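Local coordinates for protein N-acetylneuraminate lyase (PDB 5ZKA) that is named as a lyase and aldolase and belongs to the dihydrodipicolinate synthetase family, with a TIM-barrel fold, at residues K38-I43 and F77-D82; I44-D49 and K273-D278. All coordinates share one frame; numbering follows the deposited sequence.

Contact 1. Residues K38-I43 and F77-D82; sequences KGLREI and FEIAID
Leu-40 and Arg-41 meet Ile-79 and Asp-82 where two consecutive outer helices of the TIM barrel, 37-49 and 70-84, lie against each other. These helices follow strands 20-24 and 55-58, neighbours in the parallel sheet, so the contact joins the first two beta-alpha units of the barrel. The short helical segments approach to 9.8 Å between axes and cross at -43°, with Arg-41 set against Ile-79.

The apolar part centres on one methyl. CG2 of Ile-79 sits 3.7 Å from CD2 of Leu-40 and the same 3.7 Å from CG of Arg-41, and thus fits between consecutive side chains of the facing helix. Leu-40 sends CG anti to the backbone N (chi1 177°), which brings its CD2 branch against both CG2 and CB of Ile-79. The Arg-41 chain runs extended from CG to NE and passes across Ile-79 at about a right angle. As a result, the same CG2 also lies over one face of the guanidinium, 3.8 Å above its plane and displaced toward the rim.

Beyond the methyl, the guanidinium meets the Asp-82 carboxylate at its edge, the two planes nearly perpendicular (85°). A single oxygen takes both terminal nitrogens: NH1 of Arg-41 lies 2.8 Å from OD2 of Asp-82 in a salt bridge, whereas NH2 makes a weak bond to that oxygen. Glu-83 also pairs with NH1, and Glu-37 is a long and weak partner of NH2. Asp-82 and Glu-83 together probably fix the rotation of the planar head. The NH1 bond uses the anti lone pair of Asp-82 OD2, and OD2 itself lies near the guanidinium plane.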
loop_
_atom_site.group_PDB
_atom_site.type_symbol
_atom_site.label_atom_id
_atom_site.label_comp_id
_atom_site.label_asym_id
_atom_site.label_seq_id
_atom_site.Cartn_x
_atom_site.Cartn_y
_atom_site.Cartn_z
ATOM N N LYS A 38 -37.538 7.251 -7.360
ATOM C CA LYS A 38 -37.276 8.628 -7.775
ATOM C C LYS A 38 -35.874 9.065 -7.366
ATOM O O LYS A 38 -35.129 9.642 -8.166
ATOM C CB LYS A 38 -38.332 9.561 -7.181
ATOM C CG LYS A 38 -38.163 11.028 -7.561
ATOM N N GLY A 39 -35.487 8.774 -6.122
ATOM C CA GLY A 39 -34.173 9.178 -5.658
ATOM C C GLY A 39 -33.052 8.406 -6.317
ATOM O O GLY A 39 -31.961 8.950 -6.531
ATOM N N LEU A 40 -33.292 7.127 -6.638
ATOM C CA LEU A 40 -32.262 6.333 -7.307
ATOM C C LEU A 40 -31.937 6.910 -8.676
ATOM O O LEU A 40 -30.768 7.002 -9.057
ATOM C CB LEU A 40 -32.705 4.871 -7.438
ATOM C CG LEU A 40 -31.736 3.943 -8.179
ATOM C CD1 LEU A 40 -30.315 3.976 -7.555
ATOM C CD2 LEU A 40 -32.268 2.497 -8.229
ATOM N N ARG A 41 -32.961 7.301 -9.435
ATOM C CA ARG A 41 -32.706 7.983 -10.698
ATOM C C ARG A 41 -31.945 9.290 -10.484
ATOM O O ARG A 41 -31.074 9.645 -11.288
ATOM C CB ARG A 41 -34.026 8.223 -11.432
ATOM C CG ARG A 41 -34.726 6.901 -11.783
ATOM C CD ARG A 41 -35.971 7.107 -12.637
ATOM N NE ARG A 41 -36.610 5.822 -12.913
ATOM C CZ ARG A 41 -36.407 5.097 -14.008
ATOM N NH1 ARG A 41 -35.591 5.536 -14.956
ATOM N NH2 ARG A 41 -37.024 3.930 -14.155
ATOM N N GLU A 42 -32.247 10.016 -9.400
ATOM C CA GLU A 42 -31.534 11.264 -9.129
ATOM C C GLU A 42 -30.063 11.011 -8.825
ATOM O O GLU A 42 -29.195 11.797 -9.224
ATOM C CB GLU A 42 -32.189 12.010 -7.966
ATOM C CG GLU A 42 -33.581 12.564 -8.298
ATOM C CD GLU A 42 -34.153 13.402 -7.175
ATOM O OE1 GLU A 42 -33.425 13.646 -6.187
ATOM O OE2 GLU A 42 -35.337 13.800 -7.270
ATOM N N ILE A 43 -29.764 9.932 -8.100
ATOM C CA ILE A 43 -28.369 9.625 -7.799
ATOM C C ILE A 43 -27.628 9.227 -9.066
ATOM O O ILE A 43 -26.478 9.625 -9.288
ATOM C CB ILE A 43 -28.284 8.522 -6.730
ATOM C CG1 ILE A 43 -28.860 9.006 -5.400
ATOM C CG2 ILE A 43 -26.835 8.064 -6.551
ATOM C CD1 ILE A 43 -28.864 7.907 -4.314
ATOM N N PHE A 77 -31.304 -3.082 -10.432
ATOM C CA PHE A 77 -30.681 -3.298 -11.736
ATOM C C PHE A 77 -31.559 -2.772 -12.865
ATOM O O PHE A 77 -31.048 -2.215 -13.846
ATOM C CB PHE A 77 -30.396 -4.784 -11.963
ATOM C CG PHE A 77 -29.252 -5.332 -11.148
ATOM C CD1 PHE A 77 -27.984 -4.765 -11.212
ATOM C CD2 PHE A 77 -29.435 -6.452 -10.359
ATOM C CE1 PHE A 77 -26.935 -5.283 -10.465
ATOM C CE2 PHE A 77 -28.376 -6.989 -9.616
ATOM C CZ PHE A 77 -27.129 -6.402 -9.670
ATOM N N GLU A 78 -32.879 -2.973 -12.766
ATOM C CA GLU A 78 -33.789 -2.476 -13.806
ATOM C C GLU A 78 -33.721 -0.961 -13.934
ATOM O O GLU A 78 -33.626 -0.416 -15.042
ATOM C CB GLU A 78 -35.239 -2.859 -13.506
ATOM C CG GLU A 78 -35.538 -4.294 -13.312
ATOM C CD GLU A 78 -36.978 -4.497 -12.879
ATOM O OE1 GLU A 78 -37.825 -3.629 -13.203
ATOM O OE2 GLU A 78 -37.255 -5.512 -12.200
ATOM N N ILE A 79 -33.860 -0.263 -12.811
ATOM C CA ILE A 79 -33.873 1.195 -12.830
ATOM C C ILE A 79 -32.540 1.731 -13.337
ATOM O O ILE A 79 -32.494 2.628 -14.187
ATOM C CB ILE A 79 -34.212 1.736 -11.429
ATOM C CG1 ILE A 79 -35.643 1.330 -11.055
ATOM C CG2 ILE A 79 -34.042 3.263 -11.359
ATOM C CD1 ILE A 79 -35.899 1.331 -9.560
ATOM N N ALA A 80 -31.432 1.163 -12.847
ATOM C CA ALA A 80 -30.119 1.709 -13.183
ATOM C C ALA A 80 -29.886 1.715 -14.690
ATOM O O ALA A 80 -29.485 2.738 -15.259
ATOM C CB ALA A 80 -29.016 0.926 -12.464
ATOM N N ILE A 81 -30.147 0.588 -15.364
ATOM C CA ILE A 81 -29.885 0.557 -16.801
ATOM C C ILE A 81 -30.954 1.333 -17.576
ATOM O O ILE A 81 -30.680 1.863 -18.662
ATOM C CB ILE A 81 -29.742 -0.895 -17.293
ATOM C CG1 ILE A 81 -29.131 -0.921 -18.697
ATOM C CG2 ILE A 81 -31.072 -1.637 -17.255
ATOM C CD1 ILE A 81 -28.624 -2.282 -19.107
ATOM N N ASP A 82 -32.175 1.419 -17.051
ATOM C CA ASP A 82 -33.180 2.240 -17.715
ATOM C C ASP A 82 -32.801 3.712 -17.654
ATOM O O ASP A 82 -32.976 4.446 -18.632
ATOM C CB ASP A 82 -34.548 2.017 -17.083
ATOM C CG ASP A 82 -35.626 2.866 -17.721
ATOM O OD1 ASP A 82 -36.003 2.569 -18.877
ATOM O OD2 ASP A 82 -36.093 3.827 -17.069
#

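Contact 2. Residues I44-D49 and K273-D278; sequences IRYNID and KLEGVD
Tyr-46 on the outer barrel helix 37-49 packs on Val-277 and Glu-275, in the turn that ends helix 264-274. That turn is a Schellman motif: Gly-276, with positive phi (86°), is its C-prime residue, and Gly-276 N bonds to Lys-273 O while Val-277 N reaches back to Leu-272 O. The contact thereby joins an outer helix of the TIM barrel to the helices that follow the barrel in the chain.

CB, CG and CD1 of Tyr-46 all meet one methyl, CG2 of Val-277. CB of Tyr-46 lies 3.9 Å from CG2 of Val-277, and that methyl then follows the near end of the ring, approaching to 3.7 Å at CD1. CG of the tyrosine stands anti to the backbone N (chi1 -170°), an orientation that carries the ring across to the turn. Further out the company changes: OE1 of Glu-275 is the nearest atom to both CE1 (3.7 Å) and CZ (3.6 Å) of Tyr-46, with CB of Glu-275 about 4.0 Å from each. The glutamate chain crosses the ring at about a right angle and is bent at chi2, which brings its carboxylate round to the phenol oxygen.

There Tyr-46 OH donates a short hydrogen bond of 2.6 Å to OE1 of Glu-275. The other carboxylate oxygen, OE2, is bonded to His-301 of helix 291-304, so Glu-275 links the tyrosine to the C-terminal helix and both of its oxygens are engaged. The phenol oxygen meets OE1 from the anti side, 32° out of the carboxylate plane.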
loop_
_atom_site.group_PDB
_atom_site.type_symbol
_atom_site.label_atom_id
_atom_site.label_comp_id
_atom_site.label_asym_id
_atom_site.label_seq_id
_atom_site.Cartn_x
_atom_site.Cartn_y
_atom_site.Cartn_z
ATOM N N ILE A 44 -28.270 8.420 -9.910
ATOM C CA ILE A 44 -27.683 8.044 -11.192
ATOM C C ILE A 44 -27.410 9.283 -12.039
ATOM O O ILE A 44 -26.317 9.441 -12.599
ATOM C CB ILE A 44 -28.609 7.056 -11.929
ATOM C CG1 ILE A 44 -28.646 5.714 -11.192
ATOM C CG2 ILE A 44 -28.150 6.867 -13.362
ATOM C CD1 ILE A 44 -29.838 4.837 -11.572
ATOM N N ARG A 45 -28.408 10.167 -12.168
ATOM C CA ARG A 45 -28.218 11.378 -12.962
ATOM C C ARG A 45 -27.078 12.234 -12.414
ATOM O O ARG A 45 -26.272 12.770 -13.180
ATOM C CB ARG A 45 -29.518 12.187 -13.022
ATOM C CG ARG A 45 -30.610 11.549 -13.871
ATOM C CD ARG A 45 -30.697 12.143 -15.290
ATOM N NE ARG A 45 -29.447 12.006 -16.044
ATOM C CZ ARG A 45 -29.074 10.907 -16.698
ATOM N NH1 ARG A 45 -29.844 9.827 -16.690
ATOM N NH2 ARG A 45 -27.917 10.880 -17.351
ATOM N N TYR A 46 -26.982 12.361 -11.087
ATOM C CA TYR A 46 -25.888 13.135 -10.502
ATOM C C TYR A 46 -24.530 12.542 -10.868
ATOM O O TYR A 46 -23.610 13.270 -11.254
ATOM C CB TYR A 46 -26.055 13.200 -8.984
ATOM C CG TYR A 46 -25.117 14.162 -8.291
ATOM C CD1 TYR A 46 -25.363 15.530 -8.304
ATOM C CD2 TYR A 46 -24.006 13.701 -7.598
ATOM C CE1 TYR A 46 -24.504 16.414 -7.661
ATOM C CE2 TYR A 46 -23.153 14.570 -6.960
ATOM C CZ TYR A 46 -23.405 15.927 -6.994
ATOM O OH TYR A 46 -22.547 16.788 -6.345
ATOM N N ASN A 47 -24.389 11.216 -10.770
ATOM C CA ASN A 47 -23.113 10.584 -11.102
ATOM C C ASN A 47 -22.735 10.801 -12.564
ATOM O O ASN A 47 -21.582 11.124 -12.880
ATOM C CB ASN A 47 -23.175 9.090 -10.786
ATOM C CG ASN A 47 -22.813 8.800 -9.359
ATOM O OD1 ASN A 47 -21.640 8.848 -8.992
ATOM N ND2 ASN A 47 -23.815 8.518 -8.535
ATOM N N ILE A 48 -23.684 10.604 -13.475
ATOM C CA ILE A 48 -23.360 10.702 -14.894
ATOM C C ILE A 48 -23.154 12.160 -15.298
ATOM O O ILE A 48 -22.193 12.499 -16.000
ATOM C CB ILE A 48 -24.461 10.041 -15.740
ATOM C CG1 ILE A 48 -24.564 8.546 -15.423
ATOM C CG2 ILE A 48 -24.206 10.280 -17.222
ATOM C CD1 ILE A 48 -25.834 7.899 -16.013
ATOM N N ASP A 49 -24.067 13.039 -14.879
ATOM C CA ASP A 49 -24.082 14.407 -15.390
ATOM C C ASP A 49 -23.151 15.351 -14.639
ATOM O O ASP A 49 -22.637 16.303 -15.240
ATOM C CB ASP A 49 -25.501 14.990 -15.346
ATOM C CG ASP A 49 -26.509 14.180 -16.158
ATOM O OD1 ASP A 49 -26.103 13.394 -17.041
ATOM O OD2 ASP A 49 -27.725 14.348 -15.912
ATOM N N LYS A 273 -27.668 14.863 -0.304
ATOM C CA LYS A 273 -28.847 15.680 -0.031
ATOM C C LYS A 273 -28.494 17.162 -0.031
ATOM O O LYS A 273 -29.248 17.981 -0.565
ATOM C CB LYS A 273 -29.493 15.274 1.294
ATOM C CG LYS A 273 -29.961 13.825 1.325
ATOM C CD LYS A 273 -30.748 13.498 2.581
ATOM C CE LYS A 273 -30.847 11.979 2.765
ATOM N NZ LYS A 273 -31.408 11.639 4.100
ATOM N N LEU A 274 -27.334 17.523 0.528
ATOM C CA LEU A 274 -26.880 18.909 0.453
ATOM C C LEU A 274 -26.631 19.352 -0.985
ATOM O O LEU A 274 -26.661 20.552 -1.265
ATOM C CB LEU A 274 -25.605 19.104 1.283
ATOM C CG LEU A 274 -25.724 19.002 2.806
ATOM C CD1 LEU A 274 -24.350 18.893 3.437
ATOM C CD2 LEU A 274 -26.476 20.203 3.381
ATOM N N GLU A 275 -26.383 18.417 -1.899
ATOM C CA GLU A 275 -26.250 18.724 -3.316
ATOM C C GLU A 275 -27.570 18.622 -4.059
ATOM O O GLU A 275 -27.581 18.676 -5.296
ATOM C CB GLU A 275 -25.210 17.811 -3.967
ATOM C CG GLU A 275 -23.799 18.171 -3.574
ATOM C CD GLU A 275 -23.265 19.348 -4.366
ATOM O OE1 GLU A 275 -23.196 19.246 -5.607
ATOM O OE2 GLU A 275 -22.936 20.384 -3.749
ATOM N N GLY A 276 -28.680 18.489 -3.336
ATOM C CA GLY A 276 -29.990 18.482 -3.945
ATOM C C GLY A 276 -30.469 17.143 -4.451
ATOM O O GLY A 276 -31.482 17.102 -5.158
ATOM N N VAL A 277 -29.774 16.052 -4.111
ATOM C CA VAL A 277 -30.121 14.692 -4.525
ATOM C C VAL A 277 -30.825 14.001 -3.365
ATOM O O VAL A 277 -30.317 13.997 -2.239
ATOM C CB VAL A 277 -28.860 13.907 -4.937
ATOM C CG1 VAL A 277 -29.214 12.499 -5.390
ATOM C CG2 VAL A 277 -28.097 14.639 -6.034
ATOM N N ASP A 278 -31.984 13.407 -3.630
ATOM C CA ASP A 278 -32.761 12.729 -2.590
ATOM C C ASP A 278 -32.181 11.333 -2.355
ATOM O O ASP A 278 -32.631 10.330 -2.927
ATOM C CB ASP A 278 -34.236 12.671 -2.981
ATOM C CG ASP A 278 -35.076 11.868 -2.000
ATOM O OD1 ASP A 278 -34.674 11.743 -0.821
ATOM O OD2 ASP A 278 -36.144 11.362 -2.415
#

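Helix 37-49 serves both contacts: residues 38-43 face helix 70-84 in contact 1, and residues 44-49 reach the turn after helix 264-274 in contact 2. Their centres are about 11 Å apart and they touch directly. Glu-42 OE1 probably accepts a hydrogen bond from Asp-278 N at 2.9 Å, Ile-43 CG1 packs 3.5 Å from Val-277 CG1, and Ile-44 CD1 lies 3.5 Å from Ala-80 CA. The two oxygens of Glu-83 serve one arginine each, OE1 for Arg-41 NH1 and OE2 for Arg-45 NH1. The modified Lys-178 follows strand 174-176, which is not adjacent to strands 20-24 or 55-58; contact 1 joins two barrel helices and contact 2 a barrel helix to a turn.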